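Local coordinates for protein kcn28 (Kitasatospora, PDB 6J31) that is a GT-B-fold protein, related to the erythromycin biosynthesis CIII-like family, and binds (2E,2'E)-3,3'-(1,2-phenylene)di(prop-2-enoic acid) in a pocket, at residues L22-I25 against R26-A30; L188-R191 against F192-P195; D198-E202 against K203-F207. All coordinates share one frame; numbering follows the deposited sequence.

Overall arrangement
The three interactions follow one another along the chain. Interaction 1 lies on helix 22-30, between strands 6-10 and 34-39 of the seven-stranded parallel sheet. Interactions 2 and 3 both lie on the connection that leaves strand 185-187 and returns as edge strand 205-207 of that sheet. Their centres are about 11 Å apart, and they touch through a salt bridge between Arg191 and Glu202. Interaction 1 is more remote, its centre about 22 Å from that of interaction 2 and about 24 Å from that of interaction 3. Gln194 and Phe205 each have a side chain about 10 Å from the bound ligand, so the two later contacts lie near the ligand without lining its pocket.

Interaction 1: L22-I25 against R26-A30; sequences LELI and RELVA
Leu22 to Ala30 form one continuous helix, and residues 22-25 meet residues 26-30 one turn further on. Each N-H of residues 26-29 bonds to the carbonyl oxygen four residues earlier. Arg26 N bonds to Leu22 O at 2.9 Å, and Val29 N bonds to Ile25 O at 2.9 Å. Glu27 N to Glu23 O and Leu28 N to Leu24 O continue the pattern.

The main side-chain contact is a salt bridge between Glu23 and Arg26. The two side chains lie side by side and point the same way. Arg26 offers the NE side of its guanidinium. Its NE is 3.0 Å from Glu23 OE1, and its NH2 is 3.2 Å from Glu23 OE2. Both oxygens are met on the syn side, though out of the carboxylate plane. The two flat groups are turned 27° apart. A bend at chi3 (-55°) turns the Arg26 chain back along the helix to Glu23. Arg26 NH2 also reaches Glu49, so the cation is shared by two carboxylates.

On the buried side, Leu24 CG lies 4.4 Å from Leu28 CD1. These two leucines pack on Ala386 and Ala387 of helix 382-391, respectively. Ile25, Leu28 and Val29 lean on Val35 of strand 34-39. This is an amphipathic helix, the crossover helix of the first beta-alpha-beta unit in a Rossmann-like domain.

Interaction 2: L188-R191 against F192-P195; sequences LVPR and FLQP
Pro190 packs over one face of the Phe192 ring. Its CG stands 3.7 Å from the ring centroid and 21° off the ring normal, which makes this a CH-pi contact. CG is offset from the ring centre toward CZ. Pro190 CB adds a second touch at Phe192 CE2, 3.5 Å away. The first torsion of Phe192 (chi1 62°) sets CG between the backbone N and the carbonyl carbon, and this folds the ring back over the proline two residues earlier.

Leu193 meets the same proline with its branched end. Leu193 CG is 3.8 Å from Pro190 CG, and Leu193 CD1 approaches both CG and CD of the proline. Pro190 thus touches the side chains of both Phe192 and Leu193. Val189 and Leu193 meet more loosely, CB to CB at 4.4 Å.

The backbone makes a short 3-10 turn here. Leu193 N bonds to Pro190 O at 3.0 Å, and Gln194 N bonds to Arg191 O at 3.1 Å. Both donors stand well above the carbonyl plane of their acceptor.

At the end of the turn the Gln194 amide is held in place. Its NE2 gives a nearly straight bond, 168° at the hydrogen, to Pro195 O at 3.0 Å. The same nitrogen also bonds to Val132 O. Leu377 of helix 364-378 packs on Pro190 and Phe192, while Met305 of helix 305-314 packs on Val189 and Leu193. The turn is thus held both by its two backbone bonds and by the small apolar cluster of Pro190, Phe192 and Leu193. With two carbonyl partners, the buried amide nitrogen of Gln194 has its hydrogen-bonding need met.

Interaction 3: D198-E202 against K203-F207; sequences DDVDE and KRFTF
Asp201 O is gripped by two backbone donors from residues 203-207. Phe205 N comes in the carbonyl plane at 2.9 Å. Arg204 N comes from above that plane at 3.0 Å. The chain therefore turns tightly just before strand 205-207 begins.

The Asp201 carboxylate folds over the same turn. With CG anti to the backbone N (chi1 177°), its OD1 accepts Lys203 N at 3.1 Å. This bond, from a side-chain oxygen to the amide two residues on, makes an Asx turn. The donor stands above the carboxylate plane, 62° out of it. The Lys203 chain bends so that CE also lies near OD1, but its NZ stays beyond salt-bridge distance of OD2. A water bridges Arg204 NE, from which it accepts, and Asp201 OD2, to which it donates weakly. Arg204 NH1 also bonds to Pro182 O.

Glu202 reaches the edge of the Phe207 ring. Its OE2 lies in the ring plane, 3.7 Å from Phe207 CE2, and the carboxylate plane stands 80° from that of the ring. The same OE2 forms a salt bridge with Arg191. A second water accepts from Phe207 N and donates to Glu202 OE1 at 2.6 Å.

Val200 supplies the apolar part. Its CG1 touches Phe205 CB at 3.6 Å and Phe207 CZ at 3.8 Å, so one methyl bridges two side chains of the strand. Ser185 and Val187 of the neighbouring strand touch the Phe205 side chain. Buried aromatic carbons thus sit beside a solvated polar edge. Asp201 O and OD1 are met by backbone amides, while its OD2 takes a weak bond from a water. The negative charge of Glu202 is probably balanced by Arg191.

Interaction 1: L22-I25 against R26-A30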
loop_
_atom_site.group_PDB
_atom_site.type_symbol
_atom_site.label_atom_id
_atom_site.label_comp_id
_atom_site.label_asym_id
_atom_site.label_seq_id
_atom_site.Cartn_x
_atom_site.Cartn_y
_atom_site.Cartn_z
ATOM N N LEU A 22 -6.008 9.305 1.801
ATOM C CA LEU A 22 -6.181 10.598 2.471
ATOM C C LEU A 22 -6.666 11.673 1.506
ATOM O O LEU A 22 -7.596 12.427 1.818
ATOM C CB LEU A 22 -4.895 11.058 3.167
ATOM C CG LEU A 22 -4.492 10.514 4.546
ATOM C CD1 LEU A 22 -5.432 9.434 5.077
ATOM C CD2 LEU A 22 -3.037 10.078 4.597
ATOM N N GLU A 23 -6.041 11.770 0.332
ATOM C CA GLU A 23 -6.445 12.806 -0.610
ATOM C C GLU A 23 -7.845 12.556 -1.149
ATOM O O GLU A 23 -8.559 13.511 -1.477
ATOM C CB GLU A 23 -5.439 12.908 -1.753
ATOM C CG GLU A 23 -4.075 13.431 -1.316
ATOM C CD GLU A 23 -4.175 14.661 -0.431
ATOM O OE1 GLU A 23 -4.939 15.592 -0.774
ATOM O OE2 GLU A 23 -3.485 14.694 0.612
ATOM N N LEU A 24 -8.254 11.290 -1.249
ATOM C CA LEU A 24 -9.625 11.004 -1.650
ATOM C C LEU A 24 -10.616 11.498 -0.600
ATOM O O LEU A 24 -11.627 12.126 -0.939
ATOM C CB LEU A 24 -9.794 9.505 -1.903
ATOM C CG LEU A 24 -11.202 9.000 -2.228
ATOM C CD1 LEU A 24 -11.758 9.775 -3.403
ATOM C CD2 LEU A 24 -11.173 7.515 -2.551
ATOM N N ILE A 25 -10.332 11.245 0.681
ATOM C CA ILE A 25 -11.225 11.705 1.742
ATOM C C ILE A 25 -11.243 13.225 1.798
ATOM O O ILE A 25 -12.302 13.844 1.962
ATOM C CB ILE A 25 -10.815 11.105 3.099
ATOM C CG1 ILE A 25 -10.712 9.580 3.015
ATOM C CG2 ILE A 25 -11.817 11.511 4.164
ATOM C CD1 ILE A 25 -12.017 8.907 2.662
ATOM N N ARG A 26 -10.072 13.848 1.658
ATOM C CA ARG A 26 -9.992 15.303 1.640
ATOM C C ARG A 26 -10.829 15.887 0.509
ATOM O O ARG A 26 -11.501 16.909 0.689
ATOM C CB ARG A 26 -8.535 15.734 1.507
ATOM C CG ARG A 26 -8.279 17.170 1.895
ATOM C CD ARG A 26 -6.925 17.642 1.392
ATOM N NE ARG A 26 -5.843 16.775 1.851
ATOM C CZ ARG A 26 -5.415 16.706 3.107
ATOM N NH1 ARG A 26 -5.985 17.440 4.051
ATOM N NH2 ARG A 26 -4.420 15.890 3.420
ATOM N N GLU A 27 -10.799 15.251 -0.666
ATOM C CA GLU A 27 -11.595 15.729 -1.791
ATOM C C GLU A 27 -13.088 15.596 -1.518
ATOM O O GLU A 27 -13.868 16.492 -1.861
ATOM C CB GLU A 27 -11.219 14.970 -3.065
ATOM C CG GLU A 27 -12.134 15.264 -4.252
ATOM C CD GLU A 27 -12.065 16.709 -4.725
ATOM O OE1 GLU A 27 -11.049 17.389 -4.455
ATOM O OE2 GLU A 27 -13.044 17.173 -5.351
ATOM N N LEU A 28 -13.509 14.476 -0.924
ATOM C CA LEU A 28 -14.925 14.303 -0.608
ATOM C C LEU A 28 -15.390 15.336 0.407
ATOM O O LEU A 28 -16.503 15.865 0.300
ATOM C CB LEU A 28 -15.172 12.886 -0.090
ATOM C CG LEU A 28 -14.942 11.772 -1.115
ATOM C CD1 LEU A 28 -14.961 10.403 -0.453
ATOM C CD2 LEU A 28 -15.981 11.849 -2.238
ATOM N N VAL A 29 -14.537 15.657 1.381
ATOM C CA VAL A 29 -14.865 16.708 2.339
ATOM C C VAL A 29 -14.957 18.051 1.633
ATOM O O VAL A 29 -15.894 18.827 1.857
ATOM C CB VAL A 29 -13.822 16.738 3.471
ATOM C CG1 VAL A 29 -13.962 18.008 4.292
ATOM C CG2 VAL A 29 -13.952 15.504 4.347
ATOM N N ALA A 30 -13.999 18.332 0.746
ATOM C CA ALA A 30 -13.990 19.592 0.015
ATOM C C ALA A 30 -15.218 19.758 -0.867
ATOM O O ALA A 30 -15.597 20.892 -1.171
ATOM C CB ALA A 30 -12.722 19.695 -0.832
#

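Interaction 2: L188-R191 against F192-P195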
loop_
_atom_site.group_PDB
_atom_site.type_symbol
_atom_site.label_atom_id
_atom_site.label_comp_id
_atom_site.label_asym_id
_atom_site.label_seq_id
_atom_site.Cartn_x
_atom_site.Cartn_y
_atom_site.Cartn_z
ATOM N N LEU A 188 -6.571 1.437 -6.020
ATOM C CA LEU A 188 -5.755 2.646 -6.062
ATOM C C LEU A 188 -4.389 2.390 -6.682
ATOM O O LEU A 188 -3.374 2.899 -6.203
ATOM C CB LEU A 188 -5.623 3.192 -4.645
ATOM C CG LEU A 188 -6.920 3.757 -4.049
ATOM C CD1 LEU A 188 -6.650 4.717 -2.893
ATOM C CD2 LEU A 188 -7.786 4.413 -5.120
ATOM N N VAL A 189 -4.334 1.575 -7.731
ATOM C CA VAL A 189 -3.108 1.336 -8.492
ATOM C C VAL A 189 -3.453 1.405 -9.973
ATOM O O VAL A 189 -4.614 1.210 -10.363
ATOM C CB VAL A 189 -2.466 -0.030 -8.138
ATOM C CG1 VAL A 189 -2.323 -0.206 -6.633
ATOM C CG2 VAL A 189 -3.275 -1.169 -8.718
ATOM N N PRO A 190 -2.478 1.725 -10.824
ATOM C CA PRO A 190 -2.716 1.649 -12.270
ATOM C C PRO A 190 -2.822 0.200 -12.721
ATOM O O PRO A 190 -2.335 -0.718 -12.059
ATOM C CB PRO A 190 -1.484 2.328 -12.875
ATOM C CG PRO A 190 -0.427 2.190 -11.829
ATOM C CD PRO A 190 -1.136 2.241 -10.508
ATOM N N ARG A 191 -3.459 0.001 -13.878
ATOM C CA ARG A 191 -3.651 -1.361 -14.368
ATOM C C ARG A 191 -2.318 -2.050 -14.642
ATOM O O ARG A 191 -2.217 -3.273 -14.504
ATOM C CB ARG A 191 -4.549 -1.369 -15.615
ATOM C CG ARG A 191 -3.842 -1.070 -16.937
ATOM C CD ARG A 191 -4.751 -1.194 -18.180
ATOM N NE ARG A 191 -6.052 -0.542 -18.030
ATOM C CZ ARG A 191 -7.175 -1.170 -17.696
ATOM N NH1 ARG A 191 -7.171 -2.481 -17.474
ATOM N NH2 ARG A 191 -8.305 -0.485 -17.581
ATOM N N PHE A 192 -1.277 -1.292 -15.002
ATOM C CA PHE A 192 0.007 -1.928 -15.280
ATOM C C PHE A 192 0.736 -2.385 -14.018
ATOM O O PHE A 192 1.790 -3.021 -14.138
ATOM C CB PHE A 192 0.909 -1.009 -16.120
ATOM C CG PHE A 192 1.280 0.296 -15.460
ATOM C CD1 PHE A 192 2.238 0.342 -14.458
ATOM C CD2 PHE A 192 0.708 1.483 -15.881
ATOM C CE1 PHE A 192 2.587 1.542 -13.864
ATOM C CE2 PHE A 192 1.055 2.689 -15.292
ATOM C CZ PHE A 192 1.995 2.718 -14.282
ATOM N N LEU A 193 0.223 -2.067 -12.825
ATOM C CA LEU A 193 0.744 -2.605 -11.572
ATOM C C LEU A 193 -0.153 -3.686 -10.983
ATOM O O LEU A 193 0.103 -4.148 -9.866
ATOM C CB LEU A 193 0.940 -1.486 -10.543
ATOM C CG LEU A 193 2.062 -0.484 -10.821
ATOM C CD1 LEU A 193 2.264 0.481 -9.652
ATOM C CD2 LEU A 193 3.360 -1.218 -11.160
ATOM N N GLN A 194 -1.175 -4.124 -11.725
ATOM C CA GLN A 194 -2.077 -5.172 -11.275
ATOM C C GLN A 194 -1.713 -6.472 -11.966
ATOM O O GLN A 194 -1.846 -6.564 -13.196
ATOM C CB GLN A 194 -3.528 -4.807 -11.577
ATOM C CG GLN A 194 -4.510 -5.978 -11.459
ATOM C CD GLN A 194 -4.816 -6.347 -10.014
ATOM O OE1 GLN A 194 -5.233 -5.504 -9.223
ATOM N NE2 GLN A 194 -4.622 -7.610 -9.671
ATOM N N PRO A 195 -1.248 -7.486 -11.246
ATOM C CA PRO A 195 -0.983 -8.774 -11.891
ATOM C C PRO A 195 -2.279 -9.377 -12.413
ATOM O O PRO A 195 -3.333 -9.264 -11.783
ATOM C CB PRO A 195 -0.372 -9.623 -10.767
ATOM C CG PRO A 195 0.047 -8.648 -9.710
ATOM C CD PRO A 195 -0.871 -7.477 -9.826
#

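Interaction 3: D198-E202 against K203-F207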
loop_
_atom_site.group_PDB
_atom_site.type_symbol
_atom_site.label_atom_id
_atom_site.label_comp_id
_atom_site.label_asym_id
_atom_site.label_seq_id
_atom_site.Cartn_x
_atom_site.Cartn_y
_atom_site.Cartn_z
ATOM N N ASP A 198 -6.117 -9.102 -16.768
ATOM C CA ASP A 198 -7.099 -9.717 -17.657
ATOM C C ASP A 198 -8.267 -10.307 -16.883
ATOM O O ASP A 198 -9.425 -10.172 -17.294
ATOM C CB ASP A 198 -6.437 -10.822 -18.478
ATOM C CG ASP A 198 -5.638 -10.290 -19.625
ATOM O OD1 ASP A 198 -5.680 -9.064 -19.843
ATOM O OD2 ASP A 198 -4.970 -11.097 -20.304
ATOM N N ASP A 199 -7.980 -10.980 -15.773
ATOM C CA ASP A 199 -8.990 -11.705 -15.015
ATOM C C ASP A 199 -9.771 -10.827 -14.054
ATOM O O ASP A 199 -10.679 -11.331 -13.384
ATOM C CB ASP A 199 -8.337 -12.857 -14.245
ATOM C CG ASP A 199 -7.465 -13.726 -15.129
ATOM O OD1 ASP A 199 -7.780 -13.852 -16.334
ATOM O OD2 ASP A 199 -6.471 -14.289 -14.622
ATOM N N VAL A 200 -9.459 -9.538 -13.975
ATOM C CA VAL A 200 -10.155 -8.634 -13.069
ATOM C C VAL A 200 -11.371 -8.090 -13.803
ATOM O O VAL A 200 -11.246 -7.495 -14.879
ATOM C CB VAL A 200 -9.240 -7.498 -12.592
ATOM C CG1 VAL A 200 -10.006 -6.570 -11.676
ATOM C CG2 VAL A 200 -8.020 -8.056 -11.887
ATOM N N ASP A 201 -12.551 -8.320 -13.236
ATOM C CA ASP A 201 -13.796 -7.853 -13.831
ATOM C C ASP A 201 -13.953 -6.370 -13.519
ATOM O O ASP A 201 -14.225 -5.992 -12.374
ATOM C CB ASP A 201 -14.965 -8.676 -13.301
ATOM C CG ASP A 201 -16.300 -8.204 -13.825
ATOM O OD1 ASP A 201 -16.321 -7.453 -14.821
ATOM O OD2 ASP A 201 -17.330 -8.606 -13.248
ATOM N N GLU A 202 -13.778 -5.525 -14.535
ATOM C CA GLU A 202 -13.806 -4.085 -14.322
ATOM C C GLU A 202 -15.221 -3.534 -14.230
ATOM O O GLU A 202 -15.393 -2.324 -14.049
ATOM C CB GLU A 202 -12.997 -3.379 -15.418
ATOM C CG GLU A 202 -11.490 -3.554 -15.201
ATOM C CD GLU A 202 -10.608 -2.816 -16.206
ATOM O OE1 GLU A 202 -10.819 -1.604 -16.441
ATOM O OE2 GLU A 202 -9.677 -3.456 -16.744
ATOM N N LYS A 203 -16.234 -4.392 -14.351
ATOM C CA LYS A 203 -17.573 -4.024 -13.912
ATOM C C LYS A 203 -17.613 -3.866 -12.403
ATOM O O LYS A 203 -18.393 -3.066 -11.876
ATOM C CB LYS A 203 -18.567 -5.097 -14.345
ATOM C CG LYS A 203 -18.966 -5.062 -15.805
ATOM C CD LYS A 203 -20.060 -6.077 -16.045
ATOM C CE LYS A 203 -19.563 -7.456 -15.638
ATOM N NZ LYS A 203 -20.641 -8.481 -15.660
ATOM N N ARG A 204 -16.771 -4.621 -11.703
ATOM C CA ARG A 204 -16.683 -4.653 -10.252
ATOM C C ARG A 204 -15.513 -3.847 -9.701
ATOM O O ARG A 204 -15.681 -3.120 -8.718
ATOM C CB ARG A 204 -16.575 -6.111 -9.792
ATOM C CG ARG A 204 -16.596 -6.312 -8.303
ATOM C CD ARG A 204 -16.381 -7.781 -7.964
ATOM N NE ARG A 204 -17.422 -8.629 -8.533
ATOM C CZ ARG A 204 -18.567 -8.911 -7.924
ATOM N NH1 ARG A 204 -18.827 -8.405 -6.727
ATOM N NH2 ARG A 204 -19.458 -9.694 -8.514
ATOM N N PHE A 205 -14.332 -3.959 -10.305
ATOM C CA PHE A 205 -13.128 -3.272 -9.855
ATOM C C PHE A 205 -12.804 -2.141 -10.825
ATOM O O PHE A 205 -12.833 -2.340 -12.042
ATOM C CB PHE A 205 -11.934 -4.233 -9.777
ATOM C CG PHE A 205 -12.110 -5.376 -8.803
ATOM C CD1 PHE A 205 -11.695 -5.252 -7.485
ATOM C CD2 PHE A 205 -12.650 -6.582 -9.215
ATOM C CE1 PHE A 205 -11.842 -6.298 -6.591
ATOM C CE2 PHE A 205 -12.800 -7.638 -8.328
ATOM C CZ PHE A 205 -12.395 -7.497 -7.014
ATOM N N THR A 206 -12.497 -0.960 -10.295
ATOM C CA THR A 206 -12.069 0.172 -11.110
ATOM C C THR A 206 -10.630 0.521 -10.762
ATOM O O THR A 206 -10.322 0.802 -9.601
ATOM C CB THR A 206 -12.970 1.390 -10.904
ATOM O OG1 THR A 206 -14.298 1.088 -11.342
ATOM C CG2 THR A 206 -12.444 2.578 -11.701
ATOM N N PHE A 207 -9.758 0.520 -11.769
ATOM C CA PHE A 207 -8.365 0.905 -11.570
ATOM C C PHE A 207 -8.281 2.425 -11.572
ATOM O O PHE A 207 -8.497 3.069 -12.603
ATOM C CB PHE A 207 -7.473 0.288 -12.642
ATOM C CG PHE A 207 -7.399 -1.210 -12.565
ATOM C CD1 PHE A 207 -6.773 -1.826 -11.494
ATOM C CD2 PHE A 207 -7.949 -2.003 -13.561
ATOM C CE1 PHE A 207 -6.703 -3.201 -11.410
ATOM C CE2 PHE A 207 -7.880 -3.382 -13.486
ATOM C CZ PHE A 207 -7.255 -3.982 -12.411
HETATM O O HOH W 1 -16.599 -10.714 -10.701
HETATM O O HOH W 2 -10.739 0.216 -14.581
HETATM O O HOH W 3 -13.951 0.254 -14.417
#